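Local coordinates for 3-polyprenyl-4-hydroxybenzoate decarboxylase and related decarboxylases (Pelotomaculum thermopropionicum, PDB 6H6X), which catalyses the reversible decarboxylation of 2,5-furandicarboxylic acid to 2-furoic acid with a prenylated FMN cofactor, as a UbiD-class enzyme, at the interface of chains A and B. Residues are numbered along the deposited sequence; one frame, centred on the assembly and turned at random. Chains: chain A/B, 3-polyprenyl-4-hydroxybenzoate decarboxylase and related decarboxylases.

In this dimeric form of a UbiD-class enzyme, contacts 2 and 3 illustrate how a C-terminal segment can tie two copies together. With C-alpha centres about 19 Å apart, they are made by successive stretches of chain B, residues 433-435 and then 441-443 and 446, lying along chain A. Contact 1 stands apart, about 37 Å from contact 2 and 46 Å from contact 3. One residue serves twice: the side chain of B:Tyr263 enters the partner in contact 1, while the backbone of A:Tyr263 helps to seat B:Ile433 in contact 2. Two-fold symmetry repeats every contact with the chains exchanged, so each subunit both gives and receives.

Contact 1: the interface of chains A and B. Residues chain A 380, 384-385, 430; chain B 261, 263, 361.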
# COMPACT_ATOMS: atom_id res chain seq x y z
N TRP A 380 -3.74 7.78 5.50
CA TRP A 380 -4.88 8.64 5.70
C TRP A 380 -4.93 9.22 7.12
O TRP A 380 -5.20 10.41 7.28
CB TRP A 380 -6.15 7.89 5.37
CG TRP A 380 -7.33 8.68 5.63
CD1 TRP A 380 -7.89 9.62 4.84
CD2 TRP A 380 -8.14 8.57 6.78
NE1 TRP A 380 -9.01 10.12 5.44
CE2 TRP A 380 -9.17 9.50 6.65
CE3 TRP A 380 -8.07 7.78 7.93
CZ2 TRP A 380 -10.15 9.68 7.63
CZ3 TRP A 380 -9.05 7.94 8.91
CH2 TRP A 380 -10.08 8.91 8.76
N THR A 384 -4.61 13.17 8.03
CA THR A 384 -5.74 13.93 8.62
C THR A 384 -5.55 14.21 10.11
O THR A 384 -6.17 15.09 10.62
CB THR A 384 -7.10 13.30 8.26
OG1 THR A 384 -7.14 12.02 8.77
CG2 THR A 384 -7.28 13.13 6.75
N ARG A 385 -4.67 13.49 10.79
CA ARG A 385 -4.53 13.56 12.22
C ARG A 385 -3.12 13.90 12.72
O ARG A 385 -2.93 13.96 13.88
CB ARG A 385 -4.95 12.24 12.85
CG ARG A 385 -6.39 11.89 12.55
CD ARG A 385 -6.74 10.47 12.92
NE ARG A 385 -8.13 10.19 12.59
CZ ARG A 385 -8.73 9.02 12.79
NH1 ARG A 385 -8.09 7.98 13.29
NH2 ARG A 385 -10.00 8.88 12.44
N PHE A 430 -14.04 14.22 13.74
CA PHE A 430 -13.24 13.04 13.40
C PHE A 430 -13.97 11.69 13.14
O PHE A 430 -13.30 10.66 12.97
CB PHE A 430 -12.13 12.84 14.45
CG PHE A 430 -10.99 13.81 14.31
CD1 PHE A 430 -10.03 13.64 13.30
CD2 PHE A 430 -10.89 14.93 15.15
CE1 PHE A 430 -8.99 14.56 13.16
CE2 PHE A 430 -9.83 15.84 15.01
CZ PHE A 430 -8.87 15.64 14.03
N PRO B 261 -12.18 13.79 2.39
CA PRO B 261 -11.20 13.21 3.32
C PRO B 261 -11.76 12.08 4.21
O PRO B 261 -11.07 11.69 5.14
CB PRO B 261 -10.73 14.43 4.15
CG PRO B 261 -11.87 15.43 4.07
CD PRO B 261 -12.88 14.94 3.03
N TYR B 263 -14.45 12.30 6.17
CA TYR B 263 -15.17 12.91 7.32
C TYR B 263 -16.39 13.67 6.85
O TYR B 263 -16.50 14.07 5.68
CB TYR B 263 -14.30 13.92 8.09
CG TYR B 263 -13.04 13.30 8.62
CD1 TYR B 263 -13.08 12.41 9.70
CD2 TYR B 263 -11.79 13.60 8.04
CE1 TYR B 263 -11.91 11.83 10.19
CE2 TYR B 263 -10.63 13.02 8.50
CZ TYR B 263 -10.67 12.15 9.59
OH TYR B 263 -9.51 11.58 10.06
N LYS B 361 0.61 19.19 2.49
CA LYS B 361 0.89 19.12 3.90
C LYS B 361 2.19 18.31 4.16
O LYS B 361 2.86 18.48 5.16
CB LYS B 361 -0.32 18.35 4.51
CG LYS B 361 -0.65 18.82 5.85
CD LYS B 361 -1.81 18.06 6.45
CE LYS B 361 -1.33 17.47 7.75
NZ LYS B 361 -2.45 16.97 8.60
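B:Tyr263 inserts its phenol ring against the last turns of helix 375-385, at A:Trp380, A:Thr384 and A:Arg385, in a dimer of the UbiD family, and loses 91 Å² of surface to the partner. The packed side of the contact is centred on its hydroxyl. B:Tyr263 OH is hydrogen-bonded to A:Thr384 OG1 at 2.7 Å, and A:Arg385 NE gives B:Tyr263 OH a second, longer bond of 3.2 Å, tilted out of the guanidinium plane. A:Thr384 is positioned from behind: with chi1 at 61°, OG1 turns back along the helix and donates to the carbonyl O of A:Trp380, 2.9 Å away, while also lying over the centre of the indole face. The tyrosine hydroxyl is therefore probably the donor to OG1. The benzo part of A:Trp380 lies against one face of the phenol. At the other end of the indole, A:Trp380 NE1 donates to the carbonyl O of B:Pro261 over 2.6 Å; the acceptor sits in the indole plane, yet the donor stands above the carbonyl plane by 42°. On the phenol face away from the indole lie the CA and phenyl ring of A:Phe430, the phenol oxygen sitting at the phenyl edge. The carbonyl O of A:Phe430 instead stays close to the phenol plane, 3.3 Å from B:Tyr263 CE1. Packing is far looser towards B:Lys361, whose NZ comes no nearer than 4.4 Å to A:Thr384 N, burying 5 Å².

Contact 2: the interface of chains A and B. Residues chain A 123, 258-259, 263-264, 292; chain B 433-435.
B:Ile433 wedges its two branches between the rings of A:His123 and A:Tyr264, where the C-terminal segment of one UbiD-family subunit crosses onto the other. It buries 71 Å², the largest share of this patch. The torsion explains the two-sided fit: CG1 sits between the backbone N and the carbonyl carbon (chi1 66°), which leaves CG2 pointing to the tyrosine while the extended CG1-CD1 arm runs towards the histidine. B:Ile433 CG2 settles over the centre of the A:Tyr264 ring, 3.6 Å from the centroid, in a CH-pi contact. Main chain also borders B:Ile433 CG2, with A:Tyr263 C at 3.4 Å and A:Gly258 CA at 3.6 Å; the glycine, having no side chain, probably leaves room for the methyl. B:Ile433 CD1 reaches the face of the A:His123 imidazole nearer its rim than its middle, and B:Ile433 CD1 also comes 3.6 Å from the carbonyl O of A:Glu259.

A:His123, with 54 Å² hidden, is gripped along the next two residues as well. A:His123 CB rests 3.3 Å from B:Ser434 O, and the peptide carbon of that serine meets the imidazole at its edge, in plane. Further along, B:Ile435 CG1 comes 3.4 Å from A:His123 CD2, lying below the side of the ring opposite B:Ile433 CD1 and displaced past the CD2-NE2 edge, an arrangement that would probably limit rotation of the imidazole.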
# COMPACT_ATOMS: atom_id res chain seq x y z
N HIS A 123 20.74 -14.33 -6.29
CA HIS A 123 20.74 -13.05 -6.99
C HIS A 123 22.05 -12.86 -7.79
O HIS A 123 23.09 -13.44 -7.42
CB HIS A 123 20.57 -11.92 -5.99
CG HIS A 123 19.22 -11.91 -5.32
ND1 HIS A 123 18.97 -12.50 -4.10
CD2 HIS A 123 18.04 -11.39 -5.73
CE1 HIS A 123 17.69 -12.37 -3.80
NE2 HIS A 123 17.11 -11.68 -4.76
N GLY A 258 23.03 -10.64 -2.02
CA GLY A 258 21.71 -9.97 -1.96
C GLY A 258 20.93 -10.19 -0.64
O GLY A 258 20.64 -11.34 -0.28
N GLU A 259 20.60 -9.10 0.09
CA GLU A 259 20.06 -9.19 1.46
C GLU A 259 18.59 -8.69 1.59
O GLU A 259 18.02 -8.22 0.63
CB GLU A 259 21.00 -8.41 2.42
CG GLU A 259 21.98 -9.24 3.23
CD GLU A 259 21.35 -10.26 4.22
OE1 GLU A 259 22.16 -10.85 4.96
OE2 GLU A 259 20.08 -10.50 4.26
N TYR A 263 19.21 -4.64 -1.09
CA TYR A 263 20.58 -4.20 -1.49
C TYR A 263 21.59 -5.31 -1.23
O TYR A 263 21.34 -6.24 -0.42
CB TYR A 263 21.07 -2.96 -0.73
CG TYR A 263 20.16 -1.79 -0.83
CD1 TYR A 263 20.04 -1.07 -2.04
CD2 TYR A 263 19.37 -1.40 0.27
CE1 TYR A 263 19.18 0.02 -2.13
CE2 TYR A 263 18.51 -0.31 0.18
CZ TYR A 263 18.42 0.41 -1.02
OH TYR A 263 17.54 1.47 -1.12
N TYR A 264 22.74 -5.16 -1.87
CA TYR A 264 23.83 -6.06 -1.65
C TYR A 264 24.51 -5.78 -0.31
O TYR A 264 24.77 -4.63 0.02
CB TYR A 264 24.79 -6.05 -2.86
CG TYR A 264 24.13 -6.78 -4.04
CD1 TYR A 264 23.96 -8.18 -4.02
CD2 TYR A 264 23.65 -6.08 -5.14
CE1 TYR A 264 23.33 -8.87 -5.07
CE2 TYR A 264 23.06 -6.75 -6.23
CZ TYR A 264 22.87 -8.13 -6.19
OH TYR A 264 22.28 -8.80 -7.25
N ALA A 292 14.99 -11.51 0.83
CA ALA A 292 13.95 -10.50 0.68
C ALA A 292 12.56 -10.97 0.18
O ALA A 292 11.75 -10.15 -0.15
CB ALA A 292 14.50 -9.35 -0.20
N ILE B 433 19.05 -5.21 -5.67
CA ILE B 433 19.34 -6.61 -6.00
C ILE B 433 18.40 -7.01 -7.15
O ILE B 433 17.35 -6.42 -7.34
CB ILE B 433 19.24 -7.58 -4.76
CG1 ILE B 433 17.80 -7.68 -4.21
CG2 ILE B 433 20.24 -7.15 -3.70
CD1 ILE B 433 17.66 -8.52 -2.95
N SER B 434 18.84 -8.00 -7.91
CA SER B 434 18.01 -8.60 -8.96
C SER B 434 18.48 -10.03 -9.25
O SER B 434 19.58 -10.46 -8.83
CB SER B 434 18.03 -7.74 -10.25
OG SER B 434 19.34 -7.58 -10.77
N ILE B 435 17.63 -10.75 -10.00
CA ILE B 435 17.83 -12.15 -10.36
C ILE B 435 17.89 -12.20 -11.90
O ILE B 435 16.94 -11.78 -12.54
CB ILE B 435 16.63 -13.01 -9.84
CG1 ILE B 435 16.32 -12.73 -8.34
CG2 ILE B 435 16.92 -14.49 -10.03
CD1 ILE B 435 14.91 -13.07 -7.87

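Contact 3: the interface of chains A and B. Residues chain A 21, 24-25, 30, 34; chain B 441-443, 446.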
# COMPACT_ATOMS: atom_id res chain seq x y z
N VAL A 21 6.91 -28.41 -9.44
CA VAL A 21 7.52 -28.01 -10.67
C VAL A 21 8.33 -29.20 -11.16
O VAL A 21 9.47 -29.47 -10.68
CB VAL A 21 8.42 -26.79 -10.45
CG1 VAL A 21 9.17 -26.45 -11.74
CG2 VAL A 21 7.62 -25.62 -9.90
N GLU A 24 12.74 -29.46 -15.34
CA GLU A 24 14.06 -29.25 -14.81
C GLU A 24 14.36 -27.76 -14.66
O GLU A 24 14.01 -26.98 -15.53
CB GLU A 24 15.11 -29.95 -15.67
CG GLU A 24 16.50 -29.33 -15.51
CD GLU A 24 17.59 -30.01 -16.30
OE1 GLU A 24 18.25 -29.27 -17.09
OE2 GLU A 24 17.80 -31.23 -16.09
N VAL A 25 14.97 -27.38 -13.53
CA VAL A 25 15.36 -25.98 -13.26
C VAL A 25 16.83 -25.92 -12.88
O VAL A 25 17.35 -26.85 -12.31
CB VAL A 25 14.50 -25.36 -12.14
CG1 VAL A 25 13.06 -25.34 -12.52
CG2 VAL A 25 14.66 -26.14 -10.84
N GLU A 30 17.64 -19.72 -11.53
CA GLU A 30 16.28 -20.03 -11.96
C GLU A 30 15.34 -20.36 -10.80
O GLU A 30 14.17 -20.02 -10.86
CB GLU A 30 16.21 -21.16 -12.98
CG GLU A 30 16.82 -20.78 -14.32
CD GLU A 30 16.54 -21.82 -15.41
OE1 GLU A 30 16.20 -22.98 -15.07
OE2 GLU A 30 16.73 -21.48 -16.59
N LEU A 34 11.95 -18.25 -10.42
CA LEU A 34 10.64 -18.85 -10.36
C LEU A 34 10.01 -18.67 -8.99
O LEU A 34 8.81 -18.37 -8.86
CB LEU A 34 10.71 -20.33 -10.71
CG LEU A 34 11.14 -20.52 -12.17
CD1 LEU A 34 11.24 -22.00 -12.51
CD2 LEU A 34 10.19 -19.83 -13.17
N ILE B 441 11.64 -15.52 -18.00
CA ILE B 441 11.14 -16.85 -17.57
C ILE B 441 9.79 -16.73 -16.88
O ILE B 441 9.59 -15.84 -16.06
CB ILE B 441 12.20 -17.52 -16.64
CG1 ILE B 441 13.51 -17.80 -17.40
CG2 ILE B 441 11.72 -18.81 -16.04
CD1 ILE B 441 13.41 -18.60 -18.70
N LYS B 442 8.88 -17.65 -17.19
CA LYS B 442 7.49 -17.60 -16.68
C LYS B 442 7.19 -18.88 -15.91
O LYS B 442 7.40 -19.99 -16.39
CB LYS B 442 6.49 -17.46 -17.84
CG LYS B 442 6.53 -16.13 -18.59
CD LYS B 442 5.81 -15.00 -17.84
CE LYS B 442 6.23 -13.63 -18.37
NZ LYS B 442 7.51 -13.11 -17.79
N LEU B 443 6.67 -18.72 -14.69
CA LEU B 443 6.35 -19.83 -13.81
C LEU B 443 5.33 -20.78 -14.43
O LEU B 443 5.48 -22.00 -14.27
CB LEU B 443 5.78 -19.29 -12.49
CG LEU B 443 5.40 -20.30 -11.39
CD1 LEU B 443 6.55 -21.24 -11.04
CD2 LEU B 443 4.92 -19.53 -10.16
N TYR B 446 6.63 -23.86 -16.43
CA TYR B 446 7.37 -24.90 -15.69
C TYR B 446 6.53 -25.88 -14.89
O TYR B 446 7.01 -26.99 -14.59
CB TYR B 446 8.42 -24.27 -14.76
CG TYR B 446 9.61 -23.77 -15.50
CD1 TYR B 446 9.54 -22.58 -16.17
CD2 TYR B 446 10.79 -24.51 -15.58
CE1 TYR B 446 10.62 -22.08 -16.86
CE2 TYR B 446 11.88 -24.02 -16.30
CZ TYR B 446 11.79 -22.79 -16.92
OH TYR B 446 12.85 -22.28 -17.64
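A:Leu34, held by the regular helical backbone of helix 30-37, meets two differently shaped stretches of chain B: an extended loop at B:Ile441 and the residue B:Tyr446, just past the 3-10 turn 443-445. The two methyls of the leucine divide the work. A:Leu34 CD1 lies over one face of the B:Tyr446 ring, offset toward the rim and 4.0 Å from the centroid, in a CH-pi contact between side chains that cross at about a right angle. A:Leu34 CD2 presses tightly on B:Ile441 CG2, at 3.4 Å, and also touches the backbone at B:Leu443 CA, 3.9 Å off. With chi1 of the isoleucine at -64°, CG2 lies anti to its own backbone N and is the branch offered to the leucine.

Around the tyrosine, A:Val21 CG1 supports B:Tyr446 CB at 3.8 Å, and A:Val25 CG1 borders B:Tyr446 CD2 at 3.9 Å. The carbonyl O of A:Glu24 approaches the ring edge in plane, 3.7 Å from B:Tyr446 CE2. A:Glu30 crosses the tyrosine at about a right angle, its OE2 4.1 Å from B:Tyr446 OH, beyond hydrogen-bonding distance. By lodging B:Tyr446 and B:Ile441 against the N-terminal region of chain A, this contact fastens the C-terminal end of chain B and probably helps to hold the dimer together.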